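PDB 4L63: ECXA from Escherichia coli, which binds a zinc ion and probably acts as a zinc-dependent metallopeptidase of the metzincin kind. Local coordinates for residues T116-G121 with I156-E161; E185-R190 with V234-R239; Q194-M199 with S212-R217. All blocks are in the same frame, centred on the assembly; numbering follows the deposited sequence. Where two conformers were deposited one is given.

Interaction 1 (T116-G121 with I156-E161); sequences TRIDIG and ITIKHE. With ZN (zinc ion), chain G.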
loop_
_atom_site.group_PDB
_atom_site.type_symbol
_atom_site.label_atom_id
_atom_site.label_comp_id
_atom_site.label_asym_id
_atom_site.label_seq_id
_atom_site.Cartn_x
_atom_site.Cartn_y
_atom_site.Cartn_z
ATOM N N THR A 116 30.292 19.033 -1.423
ATOM C CA THR A 116 30.608 17.685 -0.977
ATOM C C THR A 116 32.114 17.511 -0.834
ATOM O O THR A 116 32.870 17.810 -1.756
ATOM C CB THR A 116 30.067 16.624 -1.948
ATOM O OG1 THR A 116 28.654 16.479 -1.757
ATOM C CG2 THR A 116 30.741 15.283 -1.702
ATOM N N ARG A 117 32.548 17.029 0.325
ATOM C CA ARG A 117 33.963 16.762 0.534
ATOM C C ARG A 117 34.221 15.281 0.821
ATOM O O ARG A 117 33.456 14.622 1.529
ATOM C CB ARG A 117 34.512 17.634 1.669
ATOM C CG ARG A 117 33.922 17.340 3.029
ATOM C CD ARG A 117 34.480 18.266 4.091
ATOM N NE ARG A 117 33.957 17.919 5.407
ATOM C CZ ARG A 117 34.517 17.016 6.207
ATOM N NH1 ARG A 117 33.982 16.747 7.388
ATOM N NH2 ARG A 117 35.612 16.376 5.824
ATOM N N ILE A 118 35.291 14.761 0.229
ATOM C CA ILE A 118 35.759 13.410 0.503
ATOM C C ILE A 118 37.090 13.492 1.231
ATOM O O ILE A 118 38.115 13.824 0.632
ATOM C CB ILE A 118 35.932 12.572 -0.785
ATOM C CG1 ILE A 118 34.579 12.330 -1.461
ATOM C CG2 ILE A 118 36.624 11.246 -0.474
ATOM C CD1 ILE A 118 33.623 11.494 -0.649
ATOM N N ASP A 119 37.072 13.213 2.528
ATOM C CA ASP A 119 38.295 13.242 3.315
ATOM C C ASP A 119 39.237 12.152 2.832
ATOM O O ASP A 119 38.822 11.021 2.613
ATOM C CB ASP A 119 37.991 13.066 4.802
ATOM C CG ASP A 119 39.119 13.556 5.682
ATOM O OD1 ASP A 119 40.015 12.750 6.012
ATOM O OD2 ASP A 119 39.112 14.752 6.041
ATOM N N ILE A 120 40.505 12.497 2.651
ATOM C CA ILE A 120 41.482 11.520 2.200
ATOM C C ILE A 120 42.202 10.912 3.401
ATOM O O ILE A 120 42.523 9.723 3.409
ATOM C CB ILE A 120 42.499 12.149 1.234
ATOM C CG1 ILE A 120 41.774 12.858 0.089
ATOM C CG2 ILE A 120 43.428 11.092 0.687
ATOM C CD1 ILE A 120 40.923 11.939 -0.754
ATOM N N GLY A 121 42.436 11.736 4.419
ATOM C CA GLY A 121 43.074 11.291 5.647
ATOM C C GLY A 121 42.244 10.297 6.441
ATOM O O GLY A 121 42.790 9.378 7.050
ATOM N N ILE A 156 30.255 4.047 -2.783
ATOM C CA ILE A 156 29.194 4.125 -1.779
ATOM C C ILE A 156 29.191 5.491 -1.102
ATOM O O ILE A 156 28.157 6.150 -1.032
ATOM C CB ILE A 156 29.348 3.040 -0.701
ATOM C CG1 ILE A 156 29.186 1.649 -1.314
ATOM C CG2 ILE A 156 28.340 3.260 0.426
ATOM C CD1 ILE A 156 29.356 0.516 -0.324
ATOM N N THR A 157 30.360 5.916 -0.624
ATOM C CA THR A 157 30.496 7.209 0.039
ATOM C C THR A 157 30.067 8.357 -0.866
ATOM O O THR A 157 29.324 9.240 -0.441
ATOM C CB THR A 157 31.945 7.459 0.511
ATOM O OG1 THR A 157 32.333 6.433 1.435
ATOM C CG2 THR A 157 32.062 8.813 1.185
ATOM N N ILE A 158 30.529 8.334 -2.113
ATOM C CA ILE A 158 30.190 9.377 -3.076
ATOM C C ILE A 158 28.702 9.343 -3.448
ATOM O O ILE A 158 28.040 10.374 -3.413
ATOM C CB ILE A 158 31.058 9.265 -4.348
ATOM C CG1 ILE A 158 32.511 9.607 -4.009
ATOM C CG2 ILE A 158 30.540 10.188 -5.431
ATOM C CD1 ILE A 158 33.424 9.756 -5.212
ATOM N N LYS A 159 28.178 8.166 -3.780
ATOM C CA LYS A 159 26.747 8.013 -4.064
ATOM C C LYS A 159 25.870 8.477 -2.901
ATOM O O LYS A 159 24.858 9.152 -3.104
ATOM C CB LYS A 159 26.422 6.560 -4.408
ATOM C CG LYS A 159 27.042 6.091 -5.707
ATOM C CD LYS A 159 26.908 4.597 -5.871
ATOM C CE LYS A 159 27.849 4.096 -6.945
ATOM N NZ LYS A 159 27.464 2.740 -7.398
ATOM N N HIS A 160 26.271 8.113 -1.687
ATOM C CA HIS A 160 25.583 8.549 -0.473
ATOM C C HIS A 160 25.590 10.078 -0.359
ATOM O O HIS A 160 24.558 10.690 -0.094
ATOM C CB HIS A 160 26.235 7.903 0.755
ATOM C CG HIS A 160 25.678 8.362 2.067
ATOM N ND1 HIS A 160 24.615 7.741 2.688
ATOM C CD2 HIS A 160 26.051 9.378 2.882
ATOM C CE1 HIS A 160 24.356 8.359 3.830
ATOM N NE2 HIS A 160 25.213 9.355 3.969
ATOM N N GLU A 161 26.745 10.695 -0.588
ATOM C CA GLU A 161 26.845 12.151 -0.507
ATOM C C GLU A 161 26.030 12.845 -1.613
ATOM O O GLU A 161 25.463 13.916 -1.380
ATOM C CB GLU A 161 28.313 12.593 -0.556
ATOM C CG GLU A 161 29.149 12.149 0.653
ATOM C CD GLU A 161 28.473 12.411 1.998
ATOM O OE1 GLU A 161 27.988 13.539 2.221
ATOM O OE2 GLU A 161 28.439 11.487 2.839
HETATM ZN ZN ZN G . 25.090 11.004 5.293
HETATM O O HOH W 1 27.414 11.901 5.252
#
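T116, on the strand 116-119, faces E161 on the helix 156-161, and E161 carries this buried contact on toward the metal. E161 CB lies 3.8 Å from T116 CG2, the one firm touch between the two residues. E161 CG stands opposite the backbone carbonyl carbon (chi1 -66°), and a bend at chi2 (-47°) turns the E161 carboxylate toward the zinc. E161 OE1 is hydrogen-bonded to T106 OG1, which also bonds T116 OG1, so one threonine of the adjacent strand 104-107 ties both partners together. E161 OE2 accepts a 2.7 Å hydrogen bond from a water that itself sits 2.5 Å from the zinc ion. Further along, I118 extends CD1 to within 3.6 Å of T157 CG2 and, at about a right angle to the I158 side chain, 4.0 Å from I158 CG1, bridging strand and helix by apolar contact. H160 binds zinc through NE2 at 2.1 Å, with H164 and H170 as the other protein ligands; E161 OE2 and the water lie in the plane of the H160 ring, off its edge. An HExxH helix packed on a sheet strand, with a third histidine and the glutamate reaching a metal-bound water, is consistent with the active site of metzincin peptidases.

Interaction 2 (E185-R190 with V234-R239); sequences EVARCR and VRVMRR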
loop_
_atom_site.group_PDB
_atom_site.type_symbol
_atom_site.label_atom_id
_atom_site.label_comp_id
_atom_site.label_asym_id
_atom_site.label_seq_id
_atom_site.Cartn_x
_atom_site.Cartn_y
_atom_site.Cartn_z
ATOM N N GLU A 185 9.674 12.686 6.095
ATOM C CA GLU A 185 9.627 11.477 5.290
ATOM C C GLU A 185 8.966 11.759 3.948
ATOM O O GLU A 185 7.936 12.415 3.888
ATOM C CB GLU A 185 8.873 10.354 6.007
ATOM C CG GLU A 185 8.985 9.021 5.262
ATOM C CD GLU A 185 8.245 7.873 5.935
ATOM O OE1 GLU A 185 7.690 8.057 7.048
ATOM O OE2 GLU A 185 8.218 6.780 5.336
ATOM N N VAL A 186 9.566 11.257 2.875
ATOM C CA VAL A 186 8.983 11.414 1.551
ATOM C C VAL A 186 8.852 10.047 0.869
ATOM O O VAL A 186 9.534 9.087 1.239
ATOM C CB VAL A 186 9.823 12.355 0.665
ATOM C CG1 VAL A 186 9.824 13.774 1.243
ATOM C CG2 VAL A 186 11.260 11.844 0.548
ATOM N N ALA A 187 7.958 9.975 -0.113
ATOM C CA ALA A 187 7.920 8.854 -1.053
ATOM C C ALA A 187 7.789 7.490 -0.381
ATOM O O ALA A 187 8.335 6.501 -0.876
ATOM C CB ALA A 187 9.179 8.876 -1.937
ATOM N N ARG A 188 7.076 7.429 0.741
ATOM C CA ARG A 188 6.957 6.162 1.466
ATOM C C ARG A 188 6.400 5.045 0.592
ATOM O O ARG A 188 5.414 5.230 -0.134
ATOM C CB ARG A 188 6.068 6.317 2.693
ATOM C CG ARG A 188 5.720 4.981 3.346
ATOM C CD ARG A 188 4.654 5.192 4.393
ATOM N NE ARG A 188 5.201 5.988 5.481
ATOM C CZ ARG A 188 4.593 6.172 6.647
ATOM N NH1 ARG A 188 5.178 6.901 7.591
ATOM N NH2 ARG A 188 3.410 5.614 6.871
ATOM N N CYS A 189 7.034 3.884 0.674
ATOM C CA CYS A 189 6.490 2.703 0.030
ATOM C C CYS A 189 6.936 1.474 0.791
ATOM O O CYS A 189 8.091 1.059 0.703
ATOM C CB CYS A 189 6.919 2.623 -1.428
ATOM S SG CYS A 189 6.222 1.149 -2.241
ATOM N N ARG A 190 6.017 0.926 1.577
ATOM C CA ARG A 190 6.295 -0.285 2.338
ATOM C C ARG A 190 5.846 -1.540 1.614
ATOM O O ARG A 190 6.295 -2.639 1.942
ATOM C CB ARG A 190 5.617 -0.222 3.703
ATOM C CG ARG A 190 6.241 0.815 4.627
ATOM C CD ARG A 190 5.338 1.049 5.819
ATOM N NE ARG A 190 4.077 1.649 5.395
ATOM C CZ ARG A 190 3.174 2.143 6.234
ATOM N NH1 ARG A 190 3.400 2.109 7.539
ATOM N NH2 ARG A 190 2.054 2.675 5.766
ATOM N N VAL A 234 14.023 11.458 -4.509
ATOM C CA VAL A 234 14.586 12.567 -5.281
ATOM C C VAL A 234 13.557 13.146 -6.258
ATOM O O VAL A 234 13.526 14.359 -6.476
ATOM C CB VAL A 234 15.869 12.134 -6.026
ATOM C CG1 VAL A 234 16.397 13.263 -6.917
ATOM C CG2 VAL A 234 16.937 11.728 -5.017
ATOM N N ARG A 235 12.708 12.296 -6.838
ATOM C CA ARG A 235 11.596 12.788 -7.663
ATOM C C ARG A 235 10.717 13.773 -6.902
ATOM O O ARG A 235 10.249 14.759 -7.464
ATOM C CB ARG A 235 10.721 11.645 -8.168
ATOM C CG ARG A 235 11.312 10.879 -9.307
ATOM C CD ARG A 235 10.273 10.027 -10.028
ATOM N NE ARG A 235 10.900 9.395 -11.181
ATOM C CZ ARG A 235 11.140 10.026 -12.325
ATOM N NH1 ARG A 235 10.791 11.299 -12.466
ATOM N NH2 ARG A 235 11.727 9.388 -13.331
ATOM N N VAL A 236 10.479 13.492 -5.626
ATOM C CA VAL A 236 9.765 14.421 -4.765
ATOM C C VAL A 236 10.560 15.718 -4.583
ATOM O O VAL A 236 10.004 16.813 -4.706
ATOM C CB VAL A 236 9.469 13.796 -3.392
ATOM C CG1 VAL A 236 8.923 14.843 -2.437
ATOM C CG2 VAL A 236 8.470 12.641 -3.553
ATOM N N MET A 237 11.861 15.587 -4.321
ATOM C CA MET A 237 12.726 16.749 -4.087
ATOM C C MET A 237 12.879 17.584 -5.350
ATOM O O MET A 237 13.195 18.771 -5.270
ATOM C CB MET A 237 14.111 16.326 -3.589
ATOM C CG MET A 237 14.110 15.550 -2.259
ATOM S SD MET A 237 13.104 16.296 -0.957
ATOM C CE MET A 237 14.001 17.816 -0.638
ATOM N N ARG A 238 12.673 16.968 -6.511
ATOM C CA ARG A 238 12.738 17.708 -7.777
ATOM C C ARG A 238 11.518 18.596 -7.981
ATOM O O ARG A 238 11.581 19.563 -8.725
ATOM C CB ARG A 238 12.870 16.766 -8.975
ATOM C CG ARG A 238 14.226 16.124 -9.120
ATOM C CD ARG A 238 14.244 15.170 -10.293
ATOM N NE ARG A 238 13.930 15.836 -11.553
ATOM C CZ ARG A 238 13.188 15.299 -12.515
ATOM N NH1 ARG A 238 12.676 14.085 -12.360
ATOM N NH2 ARG A 238 12.955 15.977 -13.630
ATOM N N ARG A 239 10.402 18.273 -7.336
ATOM C CA ARG A 239 9.209 19.093 -7.522
ATOM C C ARG A 239 8.859 19.872 -6.259
ATOM O O ARG A 239 8.087 20.829 -6.309
ATOM C CB ARG A 239 8.020 18.237 -7.969
ATOM C CG ARG A 239 7.483 17.286 -6.924
ATOM C CD ARG A 239 6.184 16.663 -7.410
ATOM N NE ARG A 239 5.617 15.743 -6.430
ATOM C CZ ARG A 239 5.896 14.445 -6.372
ATOM N NH1 ARG A 239 6.736 13.901 -7.247
ATOM N NH2 ARG A 239 5.331 13.689 -5.442
#
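V236 presents its two methyl groups to two successive residues, V186 and A187. With CG1 anti to its backbone N (chi1 171°), the helical valine aims that methyl at V186, where V236 CG1 meets V186 CG1 at 3.9 Å, while V236 CG2 lies 4.2 Å from A187 CB. V186 answers with CG1 on the far side from its carbonyl carbon, which leaves CG2 in the tight slot between backbone N and carbonyl carbon. A187 adopts a left-handed backbone conformation (phi 56°), and the CB atoms of V186 and A187 both point toward the helix, where the chain turns. The pairing joins the end of the central strand of a three-stranded antiparallel sheet, 181-186, to helix 228-239; L22 of strand 21-22 touches V186, V236 and M237, extending the apolar cluster. Behind the turn, E185 and R188 close on each other: R188 grips the carboxylate side-on, R188 NH1 to E185 OE1 at 2.8 Å and R188 NE to E185 OE2 at 3.1 Å. Both oxygens lie near the guanidinium plane, yet OE2 is approached from well above the carboxylate plane, so the two flat groups are tilted rather than coplanar. R239, although exposed, folds back and lays a face of its guanidinium over V236 CA. A187 O is hydrogen-bonded to S251 OG, and past R188, C189 forms a disulfide with C252.

Interaction 3 (Q194-M199 with S212-R217); sequences QAPSIM and SHYLER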
loop_
_atom_site.group_PDB
_atom_site.type_symbol
_atom_site.label_atom_id
_atom_site.label_comp_id
_atom_site.label_asym_id
_atom_site.label_seq_id
_atom_site.Cartn_x
_atom_site.Cartn_y
_atom_site.Cartn_z
ATOM N N GLN A 194 12.504 -4.264 -1.837
ATOM C CA GLN A 194 13.596 -3.526 -2.460
ATOM C C GLN A 194 14.825 -3.576 -1.548
ATOM O O GLN A 194 14.736 -3.985 -0.384
ATOM C CB GLN A 194 13.196 -2.068 -2.723
ATOM C CG GLN A 194 12.588 -1.374 -1.503
ATOM C CD GLN A 194 12.092 0.030 -1.800
ATOM O OE1 GLN A 194 12.877 0.982 -1.898
ATOM N NE2 GLN A 194 10.783 0.163 -1.981
ATOM N N ALA A 195 15.962 -3.139 -2.068
ATOM C CA ALA A 195 17.198 -3.090 -1.288
ATOM C C ALA A 195 17.122 -2.005 -0.216
ATOM O O ALA A 195 16.335 -1.068 -0.339
ATOM C CB ALA A 195 18.389 -2.843 -2.209
ATOM N N PRO A 196 17.939 -2.127 0.844
ATOM C CA PRO A 196 18.027 -1.003 1.789
ATOM C C PRO A 196 18.457 0.299 1.110
ATOM O O PRO A 196 19.181 0.278 0.103
ATOM C CB PRO A 196 19.088 -1.466 2.802
ATOM C CG PRO A 196 19.826 -2.592 2.119
ATOM C CD PRO A 196 18.796 -3.257 1.242
ATOM N N SER A 197 17.999 1.423 1.653
ATOM C CA SER A 197 18.387 2.733 1.142
ATOM C C SER A 197 19.894 2.929 1.279
ATOM O O SER A 197 20.506 2.454 2.229
ATOM C CB SER A 197 17.642 3.842 1.889
ATOM O OG SER A 197 18.076 5.128 1.479
ATOM N N ILE A 198 20.486 3.625 0.318
ATOM C CA ILE A 198 21.893 3.966 0.399
ATOM C C ILE A 198 22.064 5.197 1.299
ATOM O O ILE A 198 23.184 5.632 1.580
ATOM C CB ILE A 198 22.481 4.207 -1.011
ATOM C CG1 ILE A 198 24.016 4.156 -0.975
ATOM C CG2 ILE A 198 21.913 5.488 -1.620
ATOM C CD1 ILE A 198 24.663 4.008 -2.338
ATOM N N MET A 199 20.942 5.739 1.776
ATOM C CA MET A 199 20.977 6.867 2.712
ATOM C C MET A 199 20.761 6.427 4.157
ATOM O O MET A 199 20.389 7.243 5.006
ATOM C CB MET A 199 19.929 7.914 2.341
ATOM C CG MET A 199 20.023 8.391 0.905
ATOM S SD MET A 199 21.669 9.048 0.541
ATOM C CE MET A 199 21.749 10.466 1.654
ATOM N N SER A 212 24.025 -6.932 1.846
ATOM C CA SER A 212 24.319 -8.358 1.757
ATOM C C SER A 212 23.219 -9.192 2.396
ATOM O O SER A 212 22.824 -10.228 1.865
ATOM C CB SER A 212 25.657 -8.669 2.420
ATOM O OG SER A 212 25.820 -10.066 2.583
ATOM N N HIS A 213 22.737 -8.725 3.543
ATOM C CA HIS A 213 21.652 -9.371 4.269
ATOM C C HIS A 213 20.432 -9.502 3.361
ATOM O O HIS A 213 19.729 -10.514 3.387
ATOM C CB HIS A 213 21.334 -8.569 5.535
ATOM C CG HIS A 213 20.354 -9.224 6.458
ATOM N ND1 HIS A 213 18.988 -9.136 6.284
ATOM C CD2 HIS A 213 20.542 -9.963 7.578
ATOM C CE1 HIS A 213 18.379 -9.795 7.252
ATOM N NE2 HIS A 213 19.300 -10.310 8.050
ATOM N N TYR A 214 20.211 -8.481 2.539
ATOM C CA TYR A 214 19.098 -8.460 1.593
ATOM C C TYR A 214 19.338 -9.374 0.393
ATOM O O TYR A 214 18.444 -10.103 -0.033
ATOM C CB TYR A 214 18.847 -7.029 1.120
ATOM C CG TYR A 214 17.997 -6.900 -0.126
ATOM C CD1 TYR A 214 16.622 -7.110 -0.082
ATOM C CD2 TYR A 214 18.561 -6.526 -1.339
ATOM C CE1 TYR A 214 15.837 -6.977 -1.219
ATOM C CE2 TYR A 214 17.785 -6.388 -2.480
ATOM C CZ TYR A 214 16.425 -6.613 -2.412
ATOM O OH TYR A 214 15.650 -6.476 -3.542
ATOM N N LEU A 215 20.549 -9.328 -0.150
ATOM C CA LEU A 215 20.874 -10.094 -1.348
ATOM C C LEU A 215 21.094 -11.574 -1.048
ATOM O O LEU A 215 21.100 -12.404 -1.962
ATOM C CB LEU A 215 22.112 -9.509 -2.026
ATOM C CG LEU A 215 21.850 -8.203 -2.771
ATOM C CD1 LEU A 215 23.147 -7.610 -3.284
ATOM C CD2 LEU A 215 20.866 -8.432 -3.909
ATOM N N GLU A 216 21.274 -11.888 0.232
ATOM C CA GLU A 216 21.536 -13.249 0.693
ATOM C C GLU A 216 22.794 -13.837 0.047
ATOM O O GLU A 216 22.866 -15.035 -0.230
ATOM C CB GLU A 216 20.325 -14.146 0.426
ATOM C CG GLU A 216 19.311 -14.144 1.560
ATOM C CD GLU A 216 18.249 -15.214 1.399
ATOM O OE1 GLU A 216 18.545 -16.395 1.687
ATOM O OE2 GLU A 216 17.116 -14.876 0.991
ATOM N N ARG A 217 23.783 -12.977 -0.172
ATOM C CA ARG A 217 25.053 -13.369 -0.774
ATOM C C ARG A 217 26.029 -12.197 -0.636
ATOM O O ARG A 217 25.617 -11.098 -0.261
ATOM C CB ARG A 217 24.864 -13.760 -2.242
ATOM C CG ARG A 217 24.147 -12.717 -3.067
ATOM C CD ARG A 217 24.152 -13.083 -4.542
ATOM N NE ARG A 217 23.674 -11.980 -5.370
ATOM C CZ ARG A 217 24.382 -10.891 -5.650
ATOM N NH1 ARG A 217 23.860 -9.939 -6.410
ATOM N NH2 ARG A 217 25.613 -10.754 -5.177
#
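A CH-pi and apolar contact sets A195 and its neighbours Q194 and P196 against the ring of Y214, where the irregular segment 194-199 passes the last turn of helix 207-215. Y214 projects toward the loop with CG anti to its backbone N (chi1 164°), which brings one ring face up to the A195 backbone. A195 CA stands 3.7 Å from the centroid of the Y214 ring, only 16° off the ring normal. The rest of the alanine spreads across the same ring: A195 CB is 3.6 Å from Y214 CE2, and A195 N lies over the face, 3.5 Å from Y214 CZ. On the CE1 side, Q194 O comes within 3.3 Å of Y214 CE1 at an oblique angle, and this carbonyl also accepts a hydrogen bond from T5 OG1. At the root of the ring, P196 CD rests 3.8 Å from Y214 CB. The Q194 side chain leaves in the other direction, its NE2 bonded to N229 OD1 and L192 O.

Beyond the proline the loop enters an ST turn, in which M199 N donates to S197 OG at 2.9 Å. There M199 packs against the zinc ligands H160 and H164, consistent with the Met-turn of metzincins. Across the contact the helix ends at L215, and E216 leaves it with a positive phi; S212 OG donates to R217 O from above the carbonyl plane, while R217 forms a salt bridge with D223.

Because none of the close approaches to the ring is a hydrogen bond, the contact between the two segments probably rests on dispersion and on the weak polarity of the CH-pi contact; it probably depends more on shape and ring orientation than on directional bonds.

In the fold
Interactions 1 and 2 are wholly buried, whereas interaction 3 is only partly so, with Y214 and A195 partly exposed. Interaction 1 joins sheet and zinc helix and alone combines apolar packing with metal chemistry. Interaction 2, about 23 Å away between centres and on the other side of the chain's middle, is purely aliphatic where its segments meet. Interaction 3 replaces methyl packing with an aromatic face against backbone. It is nested in the loop that interaction 2 closes, and helices 207-215 and 228-239 are consecutive. Interactions 1 and 3 touch directly: H160 ND1 is hydrogen-bonded to I198 O, so the segment 194-199 probably helps orient a zinc ligand.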